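Local coordinates for conserved protein (PDB 2PCS), which is of unknown function but, as a CoxG-family protein of the Bet v 1-like clan, probably binds a small ligand, perhaps in an internal cavity, at residues K60-E66 / L78-G84. Residues are numbered along the deposited sequence.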
loop_
_atom_site.group_PDB
_atom_site.type_symbol
_atom_site.label_atom_id
_atom_site.label_comp_id
_atom_site.label_asym_id
_atom_site.label_seq_id
_atom_site.Cartn_x
_atom_site.Cartn_y
_atom_site.Cartn_z
ATOM N N LYS A 60 -1.162 15.729 7.508
ATOM C CA LYS A 60 -1.273 15.863 6.083
ATOM C C LYS A 60 0.088 15.573 5.472
ATOM O O LYS A 60 1.140 16.024 5.940
ATOM C CB LYS A 60 -1.792 17.243 5.717
ATOM C CG LYS A 60 -3.291 17.377 6.097
ATOM C CD LYS A 60 -3.926 18.797 5.888
ATOM C CE LYS A 60 -5.274 18.892 6.676
ATOM N NZ LYS A 60 -6.215 20.009 6.219
ATOM N N TYR A 61 0.081 14.735 4.453
ATOM C CA TYR A 61 1.337 14.271 3.904
ATOM C C TYR A 61 1.189 14.317 2.442
ATOM O O TYR A 61 0.104 14.096 1.955
ATOM C CB TYR A 61 1.606 12.826 4.314
ATOM C CG TYR A 61 1.678 12.560 5.777
ATOM C CD1 TYR A 61 2.892 12.486 6.396
ATOM C CD2 TYR A 61 0.511 12.382 6.547
ATOM C CE1 TYR A 61 3.004 12.185 7.739
ATOM C CE2 TYR A 61 0.594 12.097 7.922
ATOM C CZ TYR A 61 1.859 11.970 8.499
ATOM O OH TYR A 61 2.004 11.706 9.853
ATOM N N ASP A 62 2.280 14.616 1.758
ATOM C CA ASP A 62 2.385 14.400 0.312
ATOM C C ASP A 62 3.311 13.226 0.073
ATOM O O ASP A 62 4.318 13.084 0.761
ATOM C CB ASP A 62 2.883 15.653 -0.412
ATOM C CG ASP A 62 1.842 16.770 -0.381
ATOM O OD1 ASP A 62 2.149 17.874 0.107
ATOM O OD2 ASP A 62 0.679 16.533 -0.781
ATOM N N ALA A 63 2.945 12.375 -0.892
ATOM C CA ALA A 63 3.667 11.146 -1.137
ATOM C C ALA A 63 3.917 11.042 -2.597
ATOM O O ALA A 63 3.007 11.266 -3.369
ATOM C CB ALA A 63 2.818 9.912 -0.666
ATOM N N ILE A 64 5.149 10.707 -2.973
ATOM C CA ILE A 64 5.439 10.250 -4.325
ATOM C C ILE A 64 5.430 8.705 -4.334
ATOM O O ILE A 64 6.136 8.061 -3.567
ATOM C CB ILE A 64 6.802 10.781 -4.905
ATOM C CG1 ILE A 64 6.944 12.327 -4.830
ATOM C CG2 ILE A 64 6.969 10.325 -6.335
ATOM C CD1 ILE A 64 5.738 13.106 -5.323
ATOM N N ILE A 65 4.617 8.133 -5.208
ATOM C CA ILE A 65 4.507 6.679 -5.328
ATOM C C ILE A 65 4.882 6.306 -6.742
ATOM O O ILE A 65 4.164 6.704 -7.668
ATOM C CB ILE A 65 3.037 6.211 -5.072
ATOM C CG1 ILE A 65 2.517 6.771 -3.748
ATOM C CG2 ILE A 65 2.927 4.687 -5.102
ATOM C CD1 ILE A 65 1.024 6.583 -3.571
ATOM N N GLU A 66 6.003 5.580 -6.894
ATOM C CA GLU A 66 6.441 5.008 -8.175
ATOM C C GLU A 66 6.277 3.471 -8.258
ATOM O O GLU A 66 6.823 2.748 -7.442
ATOM C CB GLU A 66 7.883 5.378 -8.506
ATOM C CG GLU A 66 8.167 5.144 -10.011
ATOM C CD GLU A 66 9.622 5.380 -10.429
ATOM O OE1 GLU A 66 9.966 5.151 -11.647
ATOM O OE2 GLU A 66 10.419 5.779 -9.536
ATOM N N LEU A 78 7.226 -1.120 -5.442
ATOM C CA LEU A 78 6.761 0.237 -5.137
ATOM C C LEU A 78 7.851 1.032 -4.475
ATOM O O LEU A 78 8.514 0.515 -3.583
ATOM C CB LEU A 78 5.550 0.231 -4.194
ATOM C CG LEU A 78 4.169 -0.110 -4.721
ATOM C CD1 LEU A 78 3.242 0.252 -3.552
ATOM C CD2 LEU A 78 3.686 0.603 -6.059
ATOM N N LEU A 79 8.036 2.280 -4.898
ATOM C CA LEU A 79 8.927 3.203 -4.167
ATOM C C LEU A 79 8.054 4.315 -3.675
ATOM O O LEU A 79 7.303 4.895 -4.469
ATOM C CB LEU A 79 10.022 3.764 -5.066
ATOM C CG LEU A 79 10.819 2.764 -5.935
ATOM C CD1 LEU A 79 11.765 3.530 -6.895
ATOM C CD2 LEU A 79 11.642 1.801 -5.022
ATOM N N VAL A 80 8.086 4.548 -2.361
ATOM C CA VAL A 80 7.290 5.597 -1.738
ATOM C C VAL A 80 8.154 6.643 -0.967
ATOM O O VAL A 80 8.965 6.265 -0.107
ATOM C CB VAL A 80 6.202 5.073 -0.789
ATOM C CG1 VAL A 80 5.447 6.277 -0.161
ATOM C CG2 VAL A 80 5.200 4.137 -1.488
ATOM N N ASN A 81 7.980 7.928 -1.323
ATOM C CA ASN A 81 8.540 9.082 -0.587
ATOM C C ASN A 81 7.413 9.980 -0.102
ATOM O O ASN A 81 6.721 10.596 -0.898
ATOM C CB ASN A 81 9.516 9.868 -1.450
ATOM C CG ASN A 81 10.677 9.028 -1.912
ATOM O OD1 ASN A 81 10.660 8.491 -3.020
ATOM N ND2 ASN A 81 11.700 8.886 -1.061
ATOM N N GLY A 82 7.181 9.979 1.194
ATOM C CA GLY A 82 6.090 10.728 1.801
ATOM C C GLY A 82 6.642 11.717 2.838
ATOM O O GLY A 82 7.623 11.436 3.529
ATOM N N GLU A 83 6.006 12.871 2.966
ATOM C CA GLU A 83 6.529 13.925 3.853
ATOM C C GLU A 83 5.423 14.787 4.319
ATOM O O GLU A 83 4.456 15.029 3.596
ATOM C CB GLU A 83 7.574 14.767 3.111
ATOM C CG GLU A 83 8.512 15.518 4.042
ATOM C CD GLU A 83 8.005 16.958 4.359
ATOM O OE1 GLU A 83 7.083 17.465 3.657
ATOM O OE2 GLU A 83 8.542 17.561 5.315
ATOM N N GLY A 84 5.512 15.207 5.560
ATOM C CA GLY A 84 4.543 16.137 6.068
ATOM C C GLY A 84 4.983 16.753 7.372
ATOM O O GLY A 84 6.088 16.503 7.889
#
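Residues 60-66 and 78-84 are paired antiparallel strands of a beta hairpin within the curved sheet of this Bet v 1-like (CoxG family) fold. The axes of the two segments approach to 4.3 Å, and their N-to-C directions differ by 169°. Three hydrogen-bonded pairs fix the register, each closed by two backbone bonds: Asp62 N to Glu83 O (2.9 Å) with Glu83 N to Asp62 O (2.8 Å), Ile64 N to Asn81 O (2.6 Å) with Asn81 N to Ile64 O (2.9 Å), and Glu66 N to Leu79 O (2.8 Å) with Leu79 N to Glu66 O (2.9 Å). Between them lie the non-hydrogen-bonded pairs Ala63-Gly82 and Ile65-Val80; the former is the tightest, with CA atoms of Ala63 and Gly82 3.8 Å apart, and Gly82 CA makes a CA-H...O contact of 3.1 Å with Asp62 O.

Alternation gives this part of the hairpin two unlike faces. Asp62, Ile64, Glu66, Leu79, Asn81 and Glu83 share the more polar face, where Asn81 ND2 is hydrogen-bonded to Asn90 on strand 87-99. Ala63, Ile65 and Val80 occupy the other. The side chain of Leu78 comes within about 4 Å (nearest atoms) of a bound, unidentified ligand, consistent with this hairpin helping to line a ligand cavity. On the apolar side, Ile65 CG2 packs 4.3 Å from both Leu78 CD2 and Val80 CG2.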